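Hydrolase, alpha/beta hydrolase FOLD family (Staphylococcus aureus, PDB 2XMZ) catalyses, as the synthase MenH, the formation of 2-succinyl-6-hydroxy-2,4-cyclohexadiene-1-carboxylate in menaquinone biosynthesis, a lyase step carried out on an alpha/beta hydrolase scaffold. Local coordinates at residues N110-S115 with L260-E265; P209-A214 with K236-S241. All blocks are in the same frame, centred on the assembly; numbering follows the deposited sequence. Where two conformers were deposited one is given.

Contact 1: residues N110-S115 with L260-E265; sequences NLILES and LGFLKE
N110 opens the strand against the ring of F262: its CB lies 3.7 Å from F262 CE2 and only slightly farther from CZ, while the side-chain oxygen OD1 stands 4.1 Å from F262 CZ. The amide and the ring are turned 76° apart, so the two flat groups do not stack. The other end of that amide is occupied, since N110 ND2 is hydrogen-bonded to T86 OG1. At L111 the side chain points away from the helix and the backbone takes over, with L111 O 3.9 Å from F262 CZ. I112 turns back toward the helix and makes the closest approach, 3.6 Å between I112 CG1 and F262 CE2. Its CD1 lies 3.7 Å from F262 CD2 and brushes L263 CD2 at a looser 4.4 Å. F262 CG is anti to the backbone N (chi1 171°), which starts the ring off toward the strand. The contact is buried, with no hydrogen bond between the two segments: it is mainly van der Waals packing of the alternate side chains N110 and I112 around the F262 ring, with L263 at its margin. Helix 252-266 runs nearly antiparallel to strand 110-114 here, at 164° and with 10.5 Å between the short axes, as a helix layered on one face of the alpha/beta hydrolase sheet. Strand 110-114 is flanked by strands 84-90 and 210-215; L263 reaches T86 of the former, and F262 also touches L211 of the latter.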
loop_
_atom_site.group_PDB
_atom_site.type_symbol
_atom_site.label_atom_id
_atom_site.label_comp_id
_atom_site.label_asym_id
_atom_site.label_seq_id
_atom_site.Cartn_x
_atom_site.Cartn_y
_atom_site.Cartn_z
ATOM N N ASN A 110 -5.493 14.379 1.752
ATOM C CA ASN A 110 -5.355 13.852 0.380
ATOM C C ASN A 110 -5.145 12.345 0.421
ATOM O O ASN A 110 -4.721 11.777 1.456
ATOM C CB ASN A 110 -4.136 14.452 -0.354
ATOM C CG ASN A 110 -4.148 15.966 -0.392
ATOM O OD1 ASN A 110 -4.901 16.580 -1.148
ATOM N ND2 ASN A 110 -3.280 16.577 0.395
ATOM N N LEU A 111 -5.391 11.703 -0.716
ATOM C CA LEU A 111 -5.238 10.264 -0.814
ATOM C C LEU A 111 -4.404 9.890 -2.019
ATOM O O LEU A 111 -4.586 10.432 -3.095
ATOM C CB LEU A 111 -6.609 9.590 -0.869
ATOM C CG LEU A 111 -6.650 8.061 -0.884
ATOM C CD1 LEU A 111 -6.083 7.424 0.436
ATOM C CD2 LEU A 111 -8.068 7.590 -1.164
ATOM N N ILE A 112 -3.457 8.975 -1.837
ATOM C CA ILE A 112 -2.670 8.499 -2.982
ATOM C C ILE A 112 -2.669 6.991 -2.999
ATOM O O ILE A 112 -2.392 6.330 -1.991
ATOM C CB ILE A 112 -1.204 9.042 -3.053
ATOM C CG1 ILE A 112 -1.191 10.563 -3.026
ATOM C CG2 ILE A 112 -0.559 8.578 -4.356
ATOM C CD1 ILE A 112 0.227 11.210 -2.786
ATOM N N LEU A 113 -2.980 6.459 -4.172
ATOM C CA LEU A 113 -3.146 5.038 -4.371
ATOM C C LEU A 113 -2.245 4.576 -5.512
ATOM O O LEU A 113 -2.339 5.089 -6.638
ATOM C CB LEU A 113 -4.614 4.756 -4.731
ATOM C CG LEU A 113 -5.638 5.296 -3.710
ATOM C CD1 LEU A 113 -7.035 5.063 -4.245
ATOM C CD2 LEU A 113 -5.483 4.632 -2.357
ATOM N N GLU A 114 -1.401 3.593 -5.226
ATOM C CA GLU A 114 -0.520 3.044 -6.227
ATOM C C GLU A 114 -0.843 1.579 -6.409
ATOM O O GLU A 114 -0.744 0.766 -5.461
ATOM C CB GLU A 114 0.960 3.203 -5.847
ATOM C CG GLU A 114 1.904 2.569 -6.896
ATOM C CD GLU A 114 3.316 2.314 -6.384
ATOM O OE1 GLU A 114 3.618 2.637 -5.213
ATOM O OE2 GLU A 114 4.125 1.752 -7.155
ATOM N N SER A 115 -1.241 1.237 -7.620
ATOM C CA SER A 115 -1.462 -0.166 -8.001
ATOM C C SER A 115 -2.301 -0.922 -6.956
ATOM O O SER A 115 -1.887 -1.953 -6.436
ATOM C CB SER A 115 -0.109 -0.845 -8.200
ATOM O OG SER A 115 0.617 -0.198 -9.220
ATOM N N LEU A 260 5.095 14.575 -5.855
ATOM C CA LEU A 260 5.459 15.947 -5.532
ATOM C C LEU A 260 4.562 16.952 -6.252
ATOM O O LEU A 260 4.141 17.931 -5.654
ATOM C CB LEU A 260 6.929 16.209 -5.858
ATOM C CG LEU A 260 7.992 15.539 -4.977
ATOM C CD1 LEU A 260 9.377 15.642 -5.648
ATOM C CD2 LEU A 260 8.049 16.148 -3.586
ATOM N N GLY A 261 4.250 16.676 -7.520
ATOM C CA GLY A 261 3.417 17.557 -8.337
ATOM C C GLY A 261 1.971 17.591 -7.862
ATOM O O GLY A 261 1.337 18.658 -7.855
ATOM N N PHE A 262 1.449 16.425 -7.483
ATOM C CA PHE A 262 0.121 16.310 -6.869
ATOM C C PHE A 262 0.121 17.079 -5.556
ATOM O O PHE A 262 -0.682 18.000 -5.371
ATOM C CB PHE A 262 -0.224 14.830 -6.617
ATOM C CG PHE A 262 -1.480 14.601 -5.779
ATOM C CD1 PHE A 262 -2.755 14.828 -6.312
ATOM C CD2 PHE A 262 -1.379 14.136 -4.467
ATOM C CE1 PHE A 262 -3.921 14.582 -5.531
ATOM C CE2 PHE A 262 -2.527 13.895 -3.674
ATOM C CZ PHE A 262 -3.805 14.108 -4.220
ATOM N N LEU A 263 1.047 16.723 -4.668
ATOM C CA LEU A 263 1.223 17.445 -3.404
ATOM C C LEU A 263 1.373 18.955 -3.603
ATOM O O LEU A 263 0.823 19.724 -2.827
ATOM C CB LEU A 263 2.395 16.892 -2.584
ATOM C CG LEU A 263 2.324 15.431 -2.102
ATOM C CD1 LEU A 263 3.619 15.037 -1.410
ATOM C CD2 LEU A 263 1.127 15.160 -1.184
ATOM N N LYS A 264 2.111 19.362 -4.637
ATOM C CA LYS A 264 2.271 20.783 -4.999
ATOM C C LYS A 264 0.896 21.405 -5.298
ATOM O O LYS A 264 0.543 22.443 -4.730
ATOM C CB LYS A 264 3.185 20.935 -6.234
ATOM C CG LYS A 264 4.308 21.998 -6.153
ATOM C CD LYS A 264 3.821 23.375 -5.756
ATOM C CE LYS A 264 4.960 24.399 -5.762
ATOM N NZ LYS A 264 5.464 24.702 -7.136
ATOM N N GLU A 265 0.130 20.743 -6.169
ATOM C CA GLU A 265 -1.189 21.215 -6.609
ATOM C C GLU A 265 -2.194 21.335 -5.478
ATOM O O GLU A 265 -3.058 22.207 -5.502
ATOM C CB GLU A 265 -1.758 20.305 -7.694
ATOM C CG GLU A 265 -1.080 20.467 -9.028
ATOM C CD GLU A 265 -1.273 19.277 -9.943
ATOM O OE1 GLU A 265 -1.736 18.215 -9.474
ATOM O OE2 GLU A 265 -0.949 19.410 -11.144
#

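Contact 2: residues P209-A214 with K236-S241; sequences PTLILA and KCKLIS
A beta-alpha-beta unit, strand 210-215, helix 219-231 and strand 235-240, closes this end of the sheet, and its two strands pair directly in parallel. Within 236-241 the first bond is the one from K236 N to T210 O (2.7 Å). I212 then uses both backbone groups: its N donates to K236 O at 2.7 Å, and its O accepts from K238 N at 2.7 Å. A214 does the same two residues on, but its N reaches K238 O over a longer 3.3 Å, with the donor tilted 22° from the carbonyl plane. Its O accepts from I240 N at 2.9 Å. Between these bonds, the CA-H groups of L211, C237, L213 and L239 point at carbonyl oxygens of the opposite strand. Side chains alternate between the two faces. L211 CD1, folded back beside CA (chi2 67°), comes within 3.9 Å of K238 CG, and the two side chains cross at about a right angle. L213 CD2 rests 3.8 Å from K238 CB and also meets I240 CD1. This face lies under helix 252-266, where M258 touches both K238 and I240. On the face bearing I212 and A214, I212 CG2 lies 4.3 Å from C237 SG, and helix 219-231 packs there through A225 and A229. Chemically, L211 and L213 make one face of the inner strand apolar and I212 and A214 the other, whereas K236 and K238 pack mainly through the carbons of their side chains, K238 bringing its NZ near L211 CD1 as well. Five backbone hydrogen bonds join this buried strand to an edge strand of the sheet, probably letting K238 shield L211 with its chain while the ammonium end of K236 leads away from the partner strand.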
loop_
_atom_site.group_PDB
_atom_site.type_symbol
_atom_site.label_atom_id
_atom_site.label_comp_id
_atom_site.label_asym_id
_atom_site.label_seq_id
_atom_site.Cartn_x
_atom_site.Cartn_y
_atom_site.Cartn_z
ATOM N N PRO A 209 -8.903 15.258 -2.390
ATOM C CA PRO A 209 -8.156 15.063 -3.623
ATOM C C PRO A 209 -7.431 13.716 -3.600
ATOM O O PRO A 209 -6.782 13.383 -2.610
ATOM C CB PRO A 209 -7.163 16.224 -3.619
ATOM C CG PRO A 209 -7.910 17.331 -2.837
ATOM C CD PRO A 209 -8.691 16.592 -1.791
ATOM N N THR A 210 -7.551 12.956 -4.686
ATOM C CA THR A 210 -7.000 11.592 -4.759
ATOM C C THR A 210 -6.162 11.443 -6.024
ATOM O O THR A 210 -6.619 11.796 -7.133
ATOM C CB THR A 210 -8.128 10.539 -4.719
ATOM O OG1 THR A 210 -8.836 10.660 -3.480
ATOM C CG2 THR A 210 -7.586 9.105 -4.815
ATOM N N LEU A 211 -4.923 10.976 -5.860
ATOM C CA LEU A 211 -4.086 10.640 -7.006
ATOM C C LEU A 211 -4.069 9.124 -7.128
ATOM O O LEU A 211 -3.787 8.443 -6.175
ATOM C CB LEU A 211 -2.651 11.138 -6.820
ATOM C CG LEU A 211 -1.634 10.774 -7.918
ATOM C CD1 LEU A 211 -1.954 11.470 -9.284
ATOM C CD2 LEU A 211 -0.220 11.106 -7.457
ATOM N N ILE A 212 -4.385 8.613 -8.311
ATOM C CA ILE A 212 -4.341 7.172 -8.570
ATOM C C ILE A 212 -3.262 6.857 -9.599
ATOM O O ILE A 212 -3.207 7.478 -10.671
ATOM C CB ILE A 212 -5.722 6.644 -9.024
ATOM C CG1 ILE A 212 -6.764 6.887 -7.921
ATOM C CG2 ILE A 212 -5.629 5.172 -9.420
ATOM C CD1 ILE A 212 -8.221 6.998 -8.410
ATOM N N LEU A 213 -2.389 5.911 -9.257
ATOM C CA LEU A 213 -1.281 5.527 -10.120
ATOM C C LEU A 213 -1.418 4.051 -10.449
ATOM O O LEU A 213 -1.721 3.233 -9.574
ATOM C CB LEU A 213 0.064 5.797 -9.439
ATOM C CG LEU A 213 0.303 7.209 -8.887
ATOM C CD1 LEU A 213 1.607 7.294 -8.130
ATOM C CD2 LEU A 213 0.281 8.254 -9.986
ATOM N N ALA A 214 -1.206 3.718 -11.714
ATOM C CA ALA A 214 -1.124 2.323 -12.143
ATOM C C ALA A 214 0.010 2.218 -13.161
ATOM O O ALA A 214 0.355 3.200 -13.803
ATOM C CB ALA A 214 -2.452 1.868 -12.760
ATOM N N LYS A 236 -7.387 12.065 -9.745
ATOM C CA LYS A 236 -6.618 12.112 -10.991
ATOM C C LYS A 236 -6.006 10.745 -11.143
ATOM O O LYS A 236 -5.413 10.239 -10.183
ATOM C CB LYS A 236 -5.459 13.118 -10.936
ATOM C CG LYS A 236 -5.789 14.498 -10.432
ATOM C CD LYS A 236 -6.174 15.440 -11.540
ATOM C CE LYS A 236 -6.267 16.870 -10.999
ATOM N NZ LYS A 236 -7.528 17.512 -11.434
ATOM N N CYS A 237 -6.134 10.149 -12.324
ATOM C CA CYS A 237 -5.490 8.858 -12.604
ATOM C C CYS A 237 -4.309 9.051 -13.543
ATOM O O CYS A 237 -4.458 9.606 -14.627
ATOM C CB CYS A 237 -6.492 7.844 -13.198
ATOM S SG CYS A 237 -5.800 6.190 -13.591
ATOM N N LYS A 238 -3.129 8.606 -13.124
ATOM C CA LYS A 238 -1.952 8.692 -13.970
ATOM C C LYS A 238 -1.385 7.322 -14.230
ATOM O O LYS A 238 -1.067 6.566 -13.298
ATOM C CB LYS A 238 -0.880 9.620 -13.375
ATOM C CG LYS A 238 -1.400 11.032 -13.146
ATOM C CD LYS A 238 -0.555 12.085 -13.827
ATOM C CE LYS A 238 -1.232 13.460 -13.762
ATOM N NZ LYS A 238 -1.470 13.897 -12.350
ATOM N N LEU A 239 -1.282 7.017 -15.511
ATOM C CA LEU A 239 -0.678 5.799 -16.011
ATOM C C LEU A 239 0.811 6.031 -16.173
ATOM O O LEU A 239 1.219 6.982 -16.830
ATOM C CB LEU A 239 -1.271 5.458 -17.377
ATOM C CG LEU A 239 -2.427 4.474 -17.345
ATOM C CD1 LEU A 239 -3.236 4.462 -18.649
ATOM C CD2 LEU A 239 -1.826 3.108 -17.070
ATOM N N ILE A 240 1.617 5.158 -15.586
ATOM C CA ILE A 240 3.055 5.322 -15.654
ATOM C C ILE A 240 3.623 4.379 -16.708
ATOM O O ILE A 240 3.559 3.153 -16.552
ATOM C CB ILE A 240 3.743 5.142 -14.264
ATOM C CG1 ILE A 240 2.964 5.892 -13.151
ATOM C CG2 ILE A 240 5.211 5.573 -14.328
ATOM C CD1 ILE A 240 2.888 7.413 -13.316
ATOM N N SER A 241 4.153 4.980 -17.776
ATOM C CA SER A 241 4.751 4.270 -18.909
ATOM C C SER A 241 5.753 3.213 -18.491
ATOM O O SER A 241 6.540 3.427 -17.587
ATOM C CB SER A 241 5.495 5.262 -19.806
ATOM O OG SER A 241 4.608 6.228 -20.326
#

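How the contacts relate
Contacts 1 and 2 lie side by side, their centres about 8 Å apart, because strands 110-114 and 210-215 are neighbours in the sheet. Two probable hydrogen bonds stitch them together, L113 O to L213 N at 2.7 Å and S115 N to L213 O at 2.8 Å. At the other end P209 is shared packing: its CB lies 3.4 Å from N110 OD1 and its O lies 3.5 Å from F262 CZ. F262 thus spans both contacts. Toward their C-terminal ends the strands approach the probable Ser-His-Asp site of S91, D218 and H245: S115 OG is hydrogen-bonded to H245 O, and A214 lies near the triad without touching it.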